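Local coordinates for protein trans-isoprenyl diphosphate synthase (Caulobacter crescentus, PDB 3OYR) that probably makes octaprenyl diphosphate, the precursor of quinone side chains, by adding isopentenyl units to farnesyl diphosphate with the help of magnesium, at residues Q88-A93 / E142-T147; M150-I155 / S200-V205; G22-L27 / A337-S342. All coordinates share one frame; numbering follows the deposited sequence. Where two conformers were deposited one is given.

Contact 1. Residues Q88-A93 / E142-T147; sequences QKLAAA and ELMVET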
loop_
_atom_site.group_PDB
_atom_site.type_symbol
_atom_site.label_atom_id
_atom_site.label_comp_id
_atom_site.label_asym_id
_atom_site.label_seq_id
_atom_site.Cartn_x
_atom_site.Cartn_y
_atom_site.Cartn_z
ATOM N N GLN B 88 2.542 19.729 7.944
ATOM C CA GLN B 88 1.347 19.066 8.502
ATOM C C GLN B 88 0.758 18.025 7.563
ATOM O O GLN B 88 0.209 17.013 8.026
ATOM C CB GLN B 88 0.256 20.081 8.895
ATOM C CG GLN B 88 0.547 20.885 10.190
ATOM C CD GLN B 88 -0.438 22.043 10.404
ATOM O OE1 GLN B 88 -1.533 22.029 9.856
ATOM N NE2 GLN B 88 -0.031 23.061 11.186
ATOM N N LYS B 89 0.824 18.285 6.256
ATOM C CA LYS B 89 0.402 17.307 5.253
ATOM C C LYS B 89 1.280 16.059 5.248
ATOM O O LYS B 89 0.758 14.942 5.122
ATOM C CB LYS B 89 0.323 17.922 3.862
ATOM C CG LYS B 89 -0.585 19.146 3.796
ATOM C CD LYS B 89 -0.776 19.618 2.366
ATOM C CE LYS B 89 -1.863 20.703 2.288
ATOM N NZ LYS B 89 -2.262 20.940 0.857
ATOM N N LEU B 90 2.593 16.259 5.404
ATOM C CA LEU B 90 3.560 15.155 5.557
ATOM C C LEU B 90 3.263 14.368 6.812
ATOM O O LEU B 90 3.191 13.134 6.763
ATOM C CB LEU B 90 5.008 15.661 5.574
ATOM C CG LEU B 90 5.458 16.468 4.353
ATOM C CD1 LEU B 90 6.863 17.017 4.551
ATOM C CD2 LEU B 90 5.389 15.675 3.051
ATOM N N ALA B 91 3.021 15.072 7.920
ATOM C CA ALA B 91 2.644 14.412 9.184
ATOM C C ALA B 91 1.402 13.559 9.023
ATOM O O ALA B 91 1.369 12.404 9.477
ATOM C CB ALA B 91 2.454 15.440 10.312
ATOM N N ALA B 92 0.388 14.125 8.362
ATOM C CA ALA B 92 -0.822 13.380 8.031
ATOM C C ALA B 92 -0.540 12.145 7.137
ATOM O O ALA B 92 -1.069 11.032 7.379
ATOM C CB ALA B 92 -1.850 14.338 7.367
ATOM N N ALA B 93 0.272 12.339 6.100
ATOM C CA ALA B 93 0.677 11.228 5.197
ATOM C C ALA B 93 1.357 10.093 5.966
ATOM O O ALA B 93 1.064 8.890 5.741
ATOM C CB ALA B 93 1.601 11.737 4.095
ATOM N N GLU B 142 -0.865 11.329 -2.341
ATOM C CA GLU B 142 -1.594 12.509 -2.766
ATOM C C GLU B 142 -1.281 13.715 -1.874
ATOM O O GLU B 142 -1.008 14.805 -2.384
ATOM C CB GLU B 142 -3.098 12.223 -2.792
ATOM C CG GLU B 142 -3.536 11.448 -4.020
ATOM C CD GLU B 142 -5.039 11.556 -4.259
ATOM O OE1 GLU B 142 -5.454 12.160 -5.280
ATOM O OE2 GLU B 142 -5.804 11.054 -3.419
ATOM N N LEU B 143 -1.280 13.511 -0.555
ATOM C CA LEU B 143 -0.944 14.574 0.403
ATOM C C LEU B 143 0.467 15.107 0.212
ATOM O O LEU B 143 0.722 16.322 0.187
ATOM C CB LEU B 143 -1.085 14.048 1.842
ATOM C CG LEU B 143 -2.483 14.179 2.408
ATOM C CD1 LEU B 143 -2.629 13.267 3.615
ATOM C CD2 LEU B 143 -2.750 15.670 2.746
ATOM N N MET B 144 1.395 14.182 0.066
ATOM C CA MET B 144 2.785 14.544 -0.141
ATOM C C MET B 144 3.005 15.313 -1.406
ATOM O O MET B 144 3.746 16.282 -1.398
ATOM C CB MET B 144 3.644 13.312 -0.102
ATOM C CG MET B 144 3.680 12.800 1.301
ATOM S SD MET B 144 4.969 11.636 1.586
ATOM C CE MET B 144 4.385 10.250 0.615
ATOM N N VAL B 145 2.324 14.906 -2.473
ATOM C CA VAL B 145 2.338 15.643 -3.734
ATOM C C VAL B 145 1.953 17.118 -3.543
ATOM O O VAL B 145 2.608 18.024 -4.095
ATOM C CB VAL B 145 1.430 14.953 -4.796
ATOM C CG1 VAL B 145 1.170 15.876 -5.943
ATOM C CG2 VAL B 145 2.076 13.635 -5.311
ATOM N N GLU B 146 0.909 17.360 -2.743
ATOM C CA GLU B 146 0.455 18.729 -2.453
ATOM C C GLU B 146 1.520 19.633 -1.836
ATOM O O GLU B 146 1.520 20.842 -2.080
ATOM C CB GLU B 146 -0.767 18.723 -1.543
ATOM C CG GLU B 146 -2.071 18.319 -2.212
ATOM C CD GLU B 146 -3.187 18.030 -1.210
ATOM O OE1 GLU B 146 -3.943 17.071 -1.449
ATOM O OE2 GLU B 146 -3.311 18.755 -0.194
ATOM N N THR B 147 2.415 19.065 -1.034
ATOM C CA THR B 147 3.476 19.851 -0.398
ATOM C C THR B 147 4.545 20.297 -1.397
ATOM O O THR B 147 5.325 21.212 -1.095
ATOM C CB THR B 147 4.194 19.064 0.714
ATOM O OG1 THR B 147 5.118 18.146 0.120
ATOM C CG2 THR B 147 3.203 18.285 1.556
HETATM O O HOH W 1 0.443 22.373 0.383
#
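Residues 88-93 and 142-147 belong to two helices that run antiparallel at 164°, their axes 8.5 Å apart, with the CA atoms of Lys89 and Leu143, and of Leu90 and Met144, lying nearest each other. Lys89 spans the interface with an extended chain. Its CB rests on CG2 of Thr147 and CD2 of Leu143; farther out the Lys89 and Glu146 side chains cross at about a right angle, and NZ forms a salt bridge of 2.6 Å to Glu146 OE2, using the anti lone pair of that oxygen. A water 3.1 Å from Lys89 NZ also donates to the carbonyl O of Glu146. The other carboxylate oxygen, OE1, pairs with Arg45 of helix 25-45, so the carboxylate has two cationic partners. An alanine in place of Lys89 would probably leave Glu146 OE2 without this cation and the bridging water without its lysine partner. This is antiparallel packing within the all-helical bundle of the polyprenyl synthases, joining helix 87-109 to helix 126-147. In the apolar part of the interface, Ala93 CB meets Met144 CG at 3.6 Å, while Leu143 CD1 lies 4.0 Å from Ala92 CB. Leu90 CD2 touches both Met144 CG and Thr147 CG2, the latter at 3.7 Å. Thr147 holds OG1 between its backbone N and carbonyl carbon (chi1 78°), from where it donates to the carbonyl O of Met144 over 2.8 Å, in the carbonyl plane.

Contact 2. Residues M150-I155 / S200-V205; sequences MKALEI and SEAGAV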
loop_
_atom_site.group_PDB
_atom_site.type_symbol
_atom_site.label_atom_id
_atom_site.label_comp_id
_atom_site.label_asym_id
_atom_site.label_seq_id
_atom_site.Cartn_x
_atom_site.Cartn_y
_atom_site.Cartn_z
ATOM N N MET B 150 9.740 17.194 -3.274
ATOM C CA MET B 150 10.166 15.961 -3.919
ATOM C C MET B 150 11.075 15.122 -3.025
ATOM O O MET B 150 11.006 13.885 -3.026
ATOM C CB MET B 150 10.777 16.234 -5.304
ATOM C CG MET B 150 11.064 14.958 -6.100
ATOM S SD MET B 150 9.667 13.961 -6.714
ATOM C CE MET B 150 8.296 14.221 -5.657
ATOM N N LYS B 151 11.887 15.804 -2.224
ATOM C CA LYS B 151 12.760 15.125 -1.272
ATOM C C LYS B 151 11.933 14.431 -0.188
ATOM O O LYS B 151 12.174 13.257 0.126
ATOM C CB LYS B 151 13.792 16.114 -0.683
ATOM C CG LYS B 151 14.781 15.495 0.306
ATOM C CD LYS B 151 15.770 14.520 -0.341
ATOM C CE LYS B 151 16.810 14.060 0.690
ATOM N NZ LYS B 151 17.959 13.307 0.103
ATOM N N ALA B 152 10.912 15.106 0.342
ATOM C CA ALA B 152 10.120 14.464 1.384
ATOM C C ALA B 152 9.372 13.269 0.809
ATOM O O ALA B 152 9.202 12.253 1.478
ATOM C CB ALA B 152 9.160 15.453 2.032
ATOM N N LEU B 153 8.929 13.390 -0.438
ATOM C CA LEU B 153 8.270 12.275 -1.110
ATOM C C LEU B 153 9.191 11.067 -1.349
ATOM O O LEU B 153 8.787 9.926 -1.164
ATOM C CB LEU B 153 7.640 12.739 -2.419
ATOM C CG LEU B 153 6.331 12.020 -2.726
ATOM C CD1 LEU B 153 5.388 12.943 -3.447
ATOM C CD2 LEU B 153 6.578 10.780 -3.568
ATOM N N GLU B 154 10.431 11.314 -1.737
ATOM C CA GLU B 154 11.419 10.227 -1.902
ATOM C C GLU B 154 11.693 9.520 -0.574
ATOM O O GLU B 154 11.796 8.291 -0.522
ATOM C CB GLU B 154 12.718 10.791 -2.491
ATOM C CG GLU B 154 13.969 9.944 -2.317
ATOM C CD GLU B 154 15.181 10.836 -2.231
ATOM O OE1 GLU B 154 15.701 11.029 -1.108
ATOM O OE2 GLU B 154 15.579 11.391 -3.279
ATOM N N ILE B 155 11.767 10.308 0.494
ATOM C CA ILE B 155 12.036 9.790 1.819
ATOM C C ILE B 155 10.931 8.831 2.254
ATOM O O ILE B 155 11.212 7.748 2.745
ATOM C CB ILE B 155 12.188 10.937 2.851
ATOM C CG1 ILE B 155 13.535 11.663 2.691
ATOM C CG2 ILE B 155 12.108 10.419 4.267
ATOM C CD1 ILE B 155 13.553 13.004 3.501
ATOM N N SER B 200 10.807 11.885 10.995
ATOM C CA SER B 200 11.654 12.996 11.424
ATOM C C SER B 200 12.381 13.618 10.273
ATOM O O SER B 200 12.450 14.835 10.188
ATOM C CB SER B 200 12.674 12.623 12.504
ATOM O OG SER B 200 12.623 11.250 12.771
ATOM N N GLU B 201 12.966 12.796 9.405
ATOM C CA GLU B 201 13.731 13.348 8.301
ATOM C C GLU B 201 12.820 14.139 7.348
ATOM O O GLU B 201 13.198 15.227 6.907
ATOM C CB GLU B 201 14.549 12.266 7.557
ATOM C CG GLU B 201 15.573 12.886 6.584
ATOM C CD GLU B 201 16.202 11.889 5.635
ATOM O OE1 GLU B 201 15.806 10.701 5.634
ATOM O OE2 GLU B 201 17.112 12.296 4.891
ATOM N N ALA B 202 11.619 13.633 7.050
ATOM C CA ALA B 202 10.699 14.390 6.191
ATOM C C ALA B 202 10.298 15.729 6.846
ATOM O O ALA B 202 10.248 16.763 6.170
ATOM C CB ALA B 202 9.464 13.566 5.799
ATOM N N GLY B 203 10.048 15.699 8.159
ATOM C CA GLY B 203 9.769 16.920 8.930
ATOM C C GLY B 203 10.875 17.943 8.749
ATOM O O GLY B 203 10.608 19.100 8.435
ATOM N N ALA B 204 12.120 17.488 8.905
ATOM C CA ALA B 204 13.293 18.341 8.769
ATOM C C ALA B 204 13.472 18.928 7.370
ATOM O O ALA B 204 13.772 20.125 7.244
ATOM C CB ALA B 204 14.547 17.592 9.189
ATOM N N VAL B 205 13.306 18.102 6.331
ATOM C CA VAL B 205 13.487 18.617 4.963
ATOM C C VAL B 205 12.417 19.629 4.548
ATOM O O VAL B 205 12.726 20.545 3.761
ATOM C CB VAL B 205 13.693 17.521 3.874
ATOM C CG1 VAL B 205 14.933 16.679 4.175
ATOM C CG2 VAL B 205 12.457 16.653 3.703
#
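Ile155 holds CG1 anti to its carbonyl carbon (chi1 -74°), and CD1 continues the extended chain to lie against Glu201 and Val205 on the facing helix. Glu201 has CG anti to its backbone N (chi1 -168°) and an extended chain, which crosses the isoleucine obliquely. Its CD lies 3.6 Å from Ile155 CD1, and its CG is nearly as near to the same methyl, so the aliphatic stem and the carboxylate carbon both pack against the isoleucine tip. The polar end of this buried glutamate is held by a salt bridge from OE1 to Arg218 of helix 211-238, a charge partner that would be expected to favour the ionised form. Lys151 NZ stays 5.0 Å from Glu201 OE2, too far for a direct bond, and makes a salt bridge, with a weak hydrogen bond, to Glu154 OE1 on its own helix.

Val205 was deposited in two conformers. In the one given, CG2 meets Ile155 CD1 at 3.8 Å and Ala152 CB at 3.9 Å, whereas CG1 reaches the CG of Lys151 at 4.0 Å, the two side chains then crossing at about a right angle. Ala152 and Ala202 form the closest backbone pair, their CA atoms 4.8 Å apart, with the CB atoms meeting at 4.2 Å. On another side of helix 150-173, Leu153 packs against helix 126-147 and against Leu153 of the second subunit. The segments run nearly antiparallel, at 176°, and their axes are 9.0 Å apart. Small alanines let the two backbones approach at one point, flanked by branched aliphatic side chains, in an antiparallel helix pair of the all-alpha isoprenoid synthase fold, here helices 150-173 and 181-206.

Contact 3. Residues G22-L27 / A337-S342; sequences GSVDRL and ADFAVS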
loop_
_atom_site.group_PDB
_atom_site.type_symbol
_atom_site.label_atom_id
_atom_site.label_comp_id
_atom_site.label_asym_id
_atom_site.label_seq_id
_atom_site.Cartn_x
_atom_site.Cartn_y
_atom_site.Cartn_z
ATOM N N GLY B 22 10.803 9.526 31.188
ATOM C CA GLY B 22 10.298 10.348 30.098
ATOM C C GLY B 22 8.778 10.402 30.132
ATOM O O GLY B 22 8.152 9.964 31.106
ATOM N N SER B 23 8.199 10.939 29.061
ATOM C CA SER B 23 6.750 11.069 28.882
ATOM C C SER B 23 6.522 11.586 27.476
ATOM O O SER B 23 7.477 11.997 26.817
ATOM C CB SER B 23 6.156 12.064 29.890
ATOM O OG SER B 23 6.926 13.250 29.931
ATOM N N VAL B 24 5.273 11.576 27.007
ATOM C CA VAL B 24 4.954 12.251 25.741
ATOM C C VAL B 24 4.390 13.638 25.980
ATOM O O VAL B 24 4.252 14.418 25.033
ATOM C CB VAL B 24 3.961 11.455 24.842
ATOM C CG1 VAL B 24 4.632 10.253 24.284
ATOM C CG2 VAL B 24 2.685 11.062 25.595
ATOM N N ASP B 25 4.090 13.936 27.247
ATOM C CA ASP B 25 3.277 15.091 27.630
ATOM C C ASP B 25 3.762 16.408 27.058
ATOM O O ASP B 25 2.955 17.166 26.526
ATOM C CB ASP B 25 3.141 15.216 29.163
ATOM C CG ASP B 25 2.251 14.124 29.786
ATOM O OD1 ASP B 25 1.805 13.185 29.072
ATOM O OD2 ASP B 25 2.011 14.211 31.015
ATOM N N ARG B 26 5.064 16.664 27.139
ATOM C CA ARG B 26 5.643 17.917 26.639
ATOM C C ARG B 26 5.533 18.005 25.107
ATOM O O ARG B 26 5.171 19.057 24.556
ATOM C CB ARG B 26 7.102 18.047 27.096
ATOM C CG ARG B 26 7.805 19.337 26.675
ATOM C CD ARG B 26 9.227 19.349 27.202
ATOM N NE ARG B 26 9.293 18.803 28.552
ATOM C CZ ARG B 26 9.274 19.536 29.661
ATOM N NH1 ARG B 26 9.331 18.946 30.848
ATOM N NH2 ARG B 26 9.208 20.857 29.583
ATOM N N LEU B 27 5.844 16.896 24.428
ATOM C CA LEU B 27 5.703 16.804 22.974
ATOM C C LEU B 27 4.261 17.139 22.530
ATOM O O LEU B 27 4.063 17.990 21.683
ATOM C CB LEU B 27 6.122 15.413 22.459
ATOM C CG LEU B 27 6.158 15.214 20.936
ATOM C CD1 LEU B 27 6.838 16.374 20.196
ATOM C CD2 LEU B 27 6.860 13.936 20.609
ATOM N N ALA B 337 12.260 9.714 23.787
ATOM C CA ALA B 337 13.242 8.627 23.708
ATOM C C ALA B 337 13.202 7.709 24.937
ATOM O O ALA B 337 13.203 6.489 24.799
ATOM C CB ALA B 337 14.653 9.199 23.477
ATOM N N ASP B 338 13.131 8.305 26.129
ATOM C CA ASP B 338 12.982 7.553 27.377
ATOM C C ASP B 338 11.633 6.886 27.468
ATOM O O ASP B 338 11.507 5.748 27.966
ATOM C CB ASP B 338 13.219 8.484 28.584
ATOM C CG ASP B 338 14.685 8.889 28.722
ATOM O OD1 ASP B 338 15.563 8.150 28.212
ATOM O OD2 ASP B 338 14.964 9.945 29.315
ATOM N N PHE B 339 10.611 7.594 26.977
ATOM C CA PHE B 339 9.260 7.066 26.963
ATOM C C PHE B 339 9.138 5.828 26.078
ATOM O O PHE B 339 8.451 4.870 26.440
ATOM C CB PHE B 339 8.240 8.129 26.538
ATOM C CG PHE B 339 6.828 7.627 26.535
ATOM C CD1 PHE B 339 6.130 7.477 27.729
ATOM C CD2 PHE B 339 6.200 7.277 25.346
ATOM C CE1 PHE B 339 4.817 7.013 27.735
ATOM C CE2 PHE B 339 4.887 6.799 25.344
ATOM C CZ PHE B 339 4.196 6.679 26.535
ATOM N N ALA B 340 9.801 5.850 24.920
ATOM C CA ALA B 340 9.837 4.677 24.038
ATOM C C ALA B 340 10.219 3.388 24.780
ATOM O O ALA B 340 9.624 2.344 24.543
ATOM C CB ALA B 340 10.754 4.919 22.848
ATOM N N VAL B 341 11.183 3.484 25.697
ATOM C CA VAL B 341 11.642 2.349 26.501
ATOM C C VAL B 341 10.752 2.095 27.731
ATOM O O VAL B 341 10.443 0.943 28.046
ATOM C CB VAL B 341 13.115 2.548 26.944
ATOM C CG1 VAL B 341 13.632 1.348 27.707
ATOM C CG2 VAL B 341 14.000 2.808 25.722
ATOM N N SER B 342 10.321 3.158 28.409
ATOM C CA SER B 342 9.585 2.998 29.690
ATOM C C SER B 342 8.084 2.676 29.586
ATOM O O SER B 342 7.516 2.077 30.513
ATOM C CB SER B 342 9.798 4.208 30.608
ATOM O OG SER B 342 9.177 5.370 30.096
#
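Phe339, on the C-terminal helix 328-342 of this all-helical isoprenoid synthase fold, meets the segment that leads from Gly22 into helix 25-45. Its CB lies 3.8 Å from the backbone N of Ser23 and 4.0 Å from that residue's O. CG is anti to the backbone N (chi1 -179°) and lies close to both Ser23 C and Val24 CG1. Beyond CG the two sides of the ring part company: CD1 approaches Ser23 CA at 3.8 Å, while CD2 and CE2 lie under the Val24 methyl CG1. That methyl sits over the ring face in a CH-pi contact, 3.9 Å from the centroid and 30° off the ring normal. Val24 also packs on Leu336 of the same C-terminal helix and on Leu68 of helix 68-79, so Val24 contacts both helices. Gly22 runs close past the helix with a positive phi of 67°, where a CB would collide with Asp338 CB and Phe339 N. Asp338 OD2 forms a salt bridge with Lys318 NZ of helix 302-320, and Asp338 CB lies 3.7 Å from the backbone N of Gly22.

Contacts 1 and 2 are buried, adjoining antiparallel helix pairs, their centres 10 Å apart; contact 3 is a surface contact about 26 and 24 Å from them, centre to centre. Helices 126-147 and 150-173 follow each other in the chain, and Leu90 of contact 1 touches Ala152 of contact 2, so the two pairs pack directly on each other, and both also meet the second subunit. Contact 3 involves no other chain and joins regions near the two chain ends, enclosing both others in sequence. Chemistry varies accordingly: contact 1 adds a salt bridge to its apolar packing, contact 2 is mainly aliphatic, its glutamate's charge met by a third helix, and contact 3 rests on an aromatic face and tight glycine backbone.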